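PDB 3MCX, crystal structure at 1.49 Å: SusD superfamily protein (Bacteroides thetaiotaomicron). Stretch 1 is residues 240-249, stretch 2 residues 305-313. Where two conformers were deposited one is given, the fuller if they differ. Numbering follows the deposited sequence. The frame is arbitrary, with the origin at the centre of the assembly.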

ATOM      1  N   SER A 240      -6.748  19.817  -6.937  1.00  7.11           N
ATOM      2  CA  SER A 240      -6.127  20.965  -7.622  1.00  7.24           C
ATOM      3  C   SER A 240      -4.819  21.313  -6.916  1.00  7.12           C
ATOM      4  O   SER A 240      -4.572  20.924  -5.767  1.00  6.87           O
ATOM      5  N   TYR A 241      -4.005  22.111  -7.589  1.00  7.19           N
ATOM      6  CA  TYR A 241      -2.768  22.632  -7.012  1.00  6.89           C
ATOM      7  C   TYR A 241      -3.075  23.442  -5.744  1.00  7.35           C
ATOM      8  O   TYR A 241      -2.357  23.354  -4.729  1.00  6.77           O
ATOM      9  N   GLU A 242      -4.164  24.205  -5.815  1.00  7.96           N
ATOM     10  CA  GLU A 242      -4.572  25.101  -4.735  0.80  8.53           C
ATOM     11  C   GLU A 242      -5.015  24.322  -3.495  1.00  8.87           C
ATOM     12  O   GLU A 242      -4.698  24.707  -2.376  1.00  9.85           O
ATOM     13  N   GLU A 243      -5.727  23.221  -3.704  1.00  8.84           N
ATOM     14  CA  GLU A 243      -6.294  22.328  -2.659  0.50  9.28           C
ATOM     15  C   GLU A 243      -5.248  21.458  -1.987  1.00  9.27           C
ATOM     16  O   GLU A 243      -5.392  21.016  -0.830  1.00  9.62           O
ATOM     17  N   TYR A 244      -4.230  21.080  -2.769  1.00  9.00           N
ATOM     18  CA  TYR A 244      -3.362  19.972  -2.406  1.00  9.07           C
ATOM     19  C   TYR A 244      -2.755  20.059  -1.010  1.00  8.82           C
ATOM     20  O   TYR A 244      -2.722  19.064  -0.325  1.00  8.62           O
ATOM     21  N   PRO A 245      -2.279  21.231  -0.589  1.00  8.88           N
ATOM     22  CA  PRO A 245      -1.665  21.244   0.759  1.00  9.41           C
ATOM     23  C   PRO A 245      -2.637  20.962   1.917  1.00 10.13           C
ATOM     24  O   PRO A 245      -2.205  20.461   2.974  1.00 11.29           O
ATOM     25  N   ASN A 246      -3.928  21.217   1.689  1.00 10.33           N
ATOM     26  CA  ASN A 246      -4.946  21.231   2.739  1.00 11.04           C
ATOM     27  C   ASN A 246      -5.711  19.925   2.917  1.00 10.53           C
ATOM     28  O   ASN A 246      -6.399  19.742   3.919  1.00 10.80           O
ATOM     29  N   VAL A 247      -5.638  19.031   1.952  1.00  8.91           N
ATOM     30  CA  VAL A 247      -6.440  17.795   2.027  1.00  8.68           C
ATOM     31  C   VAL A 247      -5.890  16.752   3.036  1.00  8.56           C
ATOM     32  O   VAL A 247      -6.638  15.945   3.587  1.00 10.06           O
ATOM     33  N   TRP A 248      -4.601  16.819   3.309  1.00  7.93           N
ATOM     34  CA  TRP A 248      -3.902  15.824   4.102  1.00  7.67           C
ATOM     35  C   TRP A 248      -4.385  15.872   5.567  1.00  7.85           C
ATOM     36  O   TRP A 248      -4.453  16.930   6.196  1.00  8.65           O
ATOM     37  N   GLY A 249      -4.775  14.709   6.065  1.00  8.04           N
ATOM     38  CA  GLY A 249      -5.349  14.597   7.393  1.00  8.75           C
ATOM     39  C   GLY A 249      -6.843  14.717   7.472  1.00  9.48           C
ATOM     40  O   GLY A 249      -7.448  14.372   8.496  1.00  9.00           O
ATOM     41  N   PRO A 305      11.233  23.238  -8.601  1.00  7.49           N
ATOM     42  CA  PRO A 305      10.928  24.087  -7.440  1.00  8.05           C
ATOM     43  C   PRO A 305       9.483  24.580  -7.343  1.00  8.52           C
ATOM     44  O   PRO A 305       9.089  25.027  -6.255  1.00  8.85           O
ATOM     45  N   LYS A 306       8.702  24.475  -8.432  1.00  7.84           N
ATOM     46  CA  LYS A 306       7.302  24.934  -8.450  1.00  8.70           C
ATOM     47  C   LYS A 306       6.313  23.833  -8.036  1.00  7.93           C
ATOM     48  O   LYS A 306       5.094  24.037  -8.054  1.00  7.66           O
ATOM     49  N   ASP A 307       6.830  22.663  -7.694  1.00  6.90           N
ATOM     50  CA  ASP A 307       6.020  21.514  -7.358  1.00  6.35           C
ATOM     51  C   ASP A 307       5.274  21.772  -6.021  1.00  6.67           C
ATOM     52  O   ASP A 307       5.887  22.075  -4.997  1.00  7.27           O
ATOM     53  N   VAL A 308       3.953  21.641  -6.030  1.00  6.44           N
ATOM     54  CA  VAL A 308       3.172  21.841  -4.799  1.00  6.09           C
ATOM     55  C   VAL A 308       3.553  20.844  -3.700  1.00  6.78           C
ATOM     56  O   VAL A 308       3.374  21.152  -2.523  1.00  7.73           O
ATOM     57  N   ARG A 309       4.086  19.674  -4.055  1.00  6.40           N
ATOM     58  CA  ARG A 309       4.390  18.624  -3.071  1.00  6.58           C
ATOM     59  C   ARG A 309       5.547  18.997  -2.123  1.00  6.81           C
ATOM     60  O   ARG A 309       5.734  18.327  -1.101  1.00  6.88           O
ATOM     61  N   HIS A 310       6.257  20.079  -2.422  1.00  7.36           N
ATOM     62  CA  HIS A 310       7.193  20.626  -1.441  1.00  7.60           C
ATOM     63  C   HIS A 310       6.495  20.982  -0.142  1.00  8.34           C
ATOM     64  O   HIS A 310       7.135  20.993   0.901  1.00  9.38           O
ATOM     65  N   CYS A 311       5.195  21.233  -0.180  1.00  8.02           N
ATOM     66  CA  CYS A 311       4.432  21.554   1.031  0.70  7.66           C
ATOM     67  C   CYS A 311       4.405  20.424   2.047  1.00  8.11           C
ATOM     68  O   CYS A 311       4.079  20.643   3.193  1.00  8.86           O
ATOM     69  N   LEU A 312       4.666  19.197   1.600  1.00  7.21           N
ATOM     70  CA  LEU A 312       4.606  18.011   2.458  1.00  7.95           C
ATOM     71  C   LEU A 312       5.945  17.627   3.077  1.00  7.63           C
ATOM     72  O   LEU A 312       6.017  16.635   3.788  1.00  8.21           O
ATOM     73  N   THR A 313       7.004  18.390   2.805  1.00  6.35           N
ATOM     74  CA  THR A 313       8.341  18.126   3.365  1.00  6.57           C
ATOM     75  C   THR A 313       8.661  19.225   4.395  1.00  7.16           C
ATOM     76  O   THR A 313       8.626  20.415   4.086  1.00  8.49           O
TER

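Residues 241-247 of the first stretch have helical backbone angles, and residues 308-312 of the second form a 3-10 segment. The two run side by side, with Tyr241 near Val308 and Pro245 near Cys311. Together they bury 435 Å², mostly through apolar side chains.

Four of the side chains at the interface set a ring against the other stretch. Val308 has the largest covered area. Its CA-to-CB bond points toward the first stretch and its chi1 is p. It meets three residues. Its CB lies over one face of the Tyr241 ring, 3.8 Å from the ring centroid, in a CH-pi contact. Its CG1 is 3.8 Å from Tyr244 CD2, and its CG2 is 3.9 Å from Pro245 CG. Val308 CG2 also comes within 3.4 Å of the backbone atom Tyr241 O.

A second CH-pi contact joins Leu312 and Trp248. Both CA-to-CB bonds point toward the opposing stretch, and both chi1 angles are m; Leu312 has chi2 t. Leu312 CD2 sits over the five-membered ring of Trp248, 3.8 Å from its centroid and 3.6 Å from Trp248 CD1.

Tyr244 is buried, points toward the second stretch and has chi1 t. Its CE2 is 3.5 Å from Arg309 CG and 3.8 Å from Leu312 CD1. Cys311 SG lies at the edge of the ring, 4.4 Å from Tyr244 CD2. Cys311, with chi1 p, also points toward the first stretch. Its SG packs on Pro245, 3.7 Å from Pro245 CB and 3.6 Å from Pro245 CA. Cys311 was deposited in two conformers, and these distances belong to one of them.

One hydrogen bond crosses between the stretches. Tyr241 starts sideways, but with chi1 t and chi2 -81° its end comes nearer to the second stretch. Tyr241 OH donates to the backbone atom Lys306 O at 2.8 Å. The same ring thus offers a face to Val308 and its hydroxyl to a carbonyl. The Lys306 side chain ends away from the contact.

Other polar bonds act within a stretch. Asp307, chi1 t, points away from the first stretch and holds Arg309, chi1 m. Arg309 NE and Asp307 OD1 form a salt bridge at 2.8 Å, and Arg309 NH2 donates to Asp307 OD2 at 2.8 Å. Arg309 N also donates to Asp307 OD1 at 2.8 Å. In the first stretch, Ser240 N donates to Glu243 OE1 and Glu243 N to Ser240 OG, each at 2.9 Å. Tyr244 OH is hydrogen-bonded elsewhere in the structure.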

ATOM      1  CB  SER A 240      -7.028  22.191  -7.574  1.00  7.72           C
ATOM      2  OG  SER A 240      -7.134  22.668  -6.236  1.00  8.41           O
ATOM      3  CB  TYR A 241      -2.098  23.502  -8.067  1.00  6.60           C
ATOM      4  CG  TYR A 241      -0.734  24.038  -7.715  1.00  7.87           C
ATOM      5  CD1 TYR A 241      -0.591  25.155  -6.921  1.00 11.68           C
ATOM      6  CD2 TYR A 241       0.403  23.433  -8.208  1.00  9.21           C
ATOM      7  CE1 TYR A 241       0.674  25.647  -6.612  1.00 12.94           C
ATOM      8  CE2 TYR A 241       1.658  23.917  -7.910  1.00  9.92           C
ATOM      9  CZ  TYR A 241       1.788  25.006  -7.120  1.00 11.53           C
ATOM     10  OH  TYR A 241       3.054  25.455  -6.819  1.00 13.38           O
ATOM     11  CB  GLU A 242      -5.680  26.024  -5.230  0.80  8.79           C
ATOM     12  CG  GLU A 242      -5.185  27.029  -6.249  0.80 10.69           C
ATOM     13  CD  GLU A 242      -5.103  26.536  -7.730  0.80 12.43           C
ATOM     14  OE1 GLU A 242      -5.425  25.352  -8.116  0.80  7.25           O
ATOM     15  OE2 GLU A 242      -4.700  27.429  -8.538  0.80 11.00           O
ATOM     16  CB  GLU A 243      -7.339  21.349  -3.287  0.50  8.99           C
ATOM     17  CG  GLU A 243      -8.686  21.985  -3.674  0.50  9.58           C
ATOM     18  CD  GLU A 243      -9.565  21.145  -4.634  0.50 10.24           C
ATOM     19  OE1 GLU A 243      -9.084  20.201  -5.305  0.50  7.75           O
ATOM     20  OE2 GLU A 243     -10.768  21.475  -4.749  0.50 14.13           O
ATOM     21  CB  TYR A 244      -2.247  19.791  -3.429  1.00  7.99           C
ATOM     22  CG  TYR A 244      -1.585  18.412  -3.406  1.00  6.42           C
ATOM     23  CD1 TYR A 244      -2.117  17.360  -4.141  1.00  6.73           C
ATOM     24  CD2 TYR A 244      -0.420  18.180  -2.695  1.00  8.69           C
ATOM     25  CE1 TYR A 244      -1.514  16.134  -4.170  1.00  7.46           C
ATOM     26  CE2 TYR A 244       0.191  16.948  -2.714  1.00  8.75           C
ATOM     27  CZ  TYR A 244      -0.336  15.916  -3.457  1.00  8.08           C
ATOM     28  OH  TYR A 244       0.334  14.707  -3.463  1.00  8.51           O
ATOM     29  CB  PRO A 245      -1.103  22.673   0.889  1.00  9.58           C
ATOM     30  CG  PRO A 245      -0.994  23.173  -0.544  1.00 10.53           C
ATOM     31  CD  PRO A 245      -2.117  22.517  -1.300  1.00  9.45           C
ATOM     32  CB  ASN A 246      -5.974  22.325   2.429  1.00 12.21           C
ATOM     33  CG  ASN A 246      -5.340  23.689   2.185  1.00 16.27           C
ATOM     34  OD1 ASN A 246      -5.759  24.415   1.275  1.00 22.72           O
ATOM     35  ND2 ASN A 246      -4.335  24.035   2.983  1.00 18.03           N
ATOM     36  CB  VAL A 247      -6.613  17.173   0.615  1.00  9.10           C
ATOM     37  CG1 VAL A 247      -7.369  18.174  -0.301  1.00  9.97           C
ATOM     38  CG2 VAL A 247      -5.275  16.699   0.020  1.00  9.23           C
ATOM     39  CB  TRP A 248      -2.379  16.010   3.943  1.00  8.87           C
ATOM     40  CG  TRP A 248      -2.022  15.889   2.508  1.00  7.98           C
ATOM     41  CD1 TRP A 248      -1.843  16.912   1.629  1.00  8.46           C
ATOM     42  CD2 TRP A 248      -1.978  14.687   1.735  1.00  8.54           C
ATOM     43  NE1 TRP A 248      -1.653  16.440   0.375  1.00  8.95           N
ATOM     44  CE2 TRP A 248      -1.717  15.067   0.400  1.00  9.95           C
ATOM     45  CE3 TRP A 248      -2.093  13.335   2.044  1.00  8.81           C
ATOM     46  CZ2 TRP A 248      -1.588  14.131  -0.626  1.00 11.12           C
ATOM     47  CZ3 TRP A 248      -1.964  12.394   1.014  1.00 11.82           C
ATOM     48  CH2 TRP A 248      -1.705  12.807  -0.303  1.00 11.85           C
ATOM     49  CB  PRO A 305      11.880  25.281  -7.589  1.00  8.73           C
ATOM     50  CG  PRO A 305      12.768  24.980  -8.697  1.00 11.22           C
ATOM     51  CD  PRO A 305      12.310  23.792  -9.440  1.00  8.08           C
ATOM     52  CB  LYS A 306       6.922  25.410  -9.869  1.00  8.19           C
ATOM     53  CG  LYS A 306       7.838  26.489 -10.458  1.00 11.45           C
ATOM     54  CD  LYS A 306       7.862  27.706  -9.621  1.00 14.52           C
ATOM     55  CE  LYS A 306       8.593  28.825 -10.365  1.00 16.75           C
ATOM     56  NZ  LYS A 306       8.684  30.059  -9.547  1.00 19.36           N
ATOM     57  CB  ASP A 307       6.921  20.291  -7.257  1.00  6.26           C
ATOM     58  CG  ASP A 307       6.162  18.999  -7.273  1.00  8.07           C
ATOM     59  OD1 ASP A 307       5.145  18.833  -6.536  1.00  6.67           O
ATOM     60  OD2 ASP A 307       6.610  18.061  -7.989  1.00  7.35           O
ATOM     61  CB  VAL A 308       1.653  21.740  -5.089  1.00  5.92           C
ATOM     62  CG1 VAL A 308       1.222  20.333  -5.414  1.00  6.93           C
ATOM     63  CG2 VAL A 308       0.810  22.361  -3.910  1.00  6.77           C
ATOM     64  CB  ARG A 309       4.599  17.289  -3.806  1.00  6.87           C
ATOM     65  CG  ARG A 309       3.286  16.803  -4.384  1.00  6.81           C
ATOM     66  CD  ARG A 309       3.423  15.747  -5.459  1.00  6.27           C
ATOM     67  NE  ARG A 309       4.062  16.265  -6.666  1.00  6.48           N
ATOM     68  CZ  ARG A 309       3.984  15.693  -7.860  1.00  6.14           C
ATOM     69  NH1 ARG A 309       3.239  14.609  -8.059  1.00  7.13           N
ATOM     70  NH2 ARG A 309       4.665  16.196  -8.864  1.00  6.02           N
ATOM     71  CB  HIS A 310       7.931  21.855  -1.958  1.00  7.42           C
ATOM     72  CG  HIS A 310       8.907  21.538  -3.033  1.00  7.68           C
ATOM     73  ND1 HIS A 310      10.120  20.931  -2.791  1.00 10.08           N
ATOM     74  CD2 HIS A 310       8.839  21.732  -4.372  1.00  8.06           C
ATOM     75  CE1 HIS A 310      10.745  20.739  -3.947  1.00  9.12           C
ATOM     76  NE2 HIS A 310       9.997  21.234  -4.921  1.00  7.94           N
ATOM     77  CB  CYS A 311       2.971  21.905   0.670  0.70  7.84           C
ATOM     78  SG  CYS A 311       1.862  20.544   0.170  0.70  8.90           S
ATOM     79  CB  LEU A 312       4.116  16.819   1.625  1.00  8.13           C
ATOM     80  CG  LEU A 312       2.670  16.927   1.157  1.00 12.07           C
ATOM     81  CD1 LEU A 312       2.383  15.814   0.158  1.00 14.08           C
ATOM     82  CD2 LEU A 312       1.686  16.932   2.301  1.00 14.53           C
ATOM     83  CB  THR A 313       9.417  18.090   2.254  1.00  6.76           C
ATOM     84  OG1 THR A 313       9.548  19.386   1.660  1.00  7.43           O
ATOM     85  CG2 THR A 313       9.025  17.078   1.165  1.00  7.18           C
TER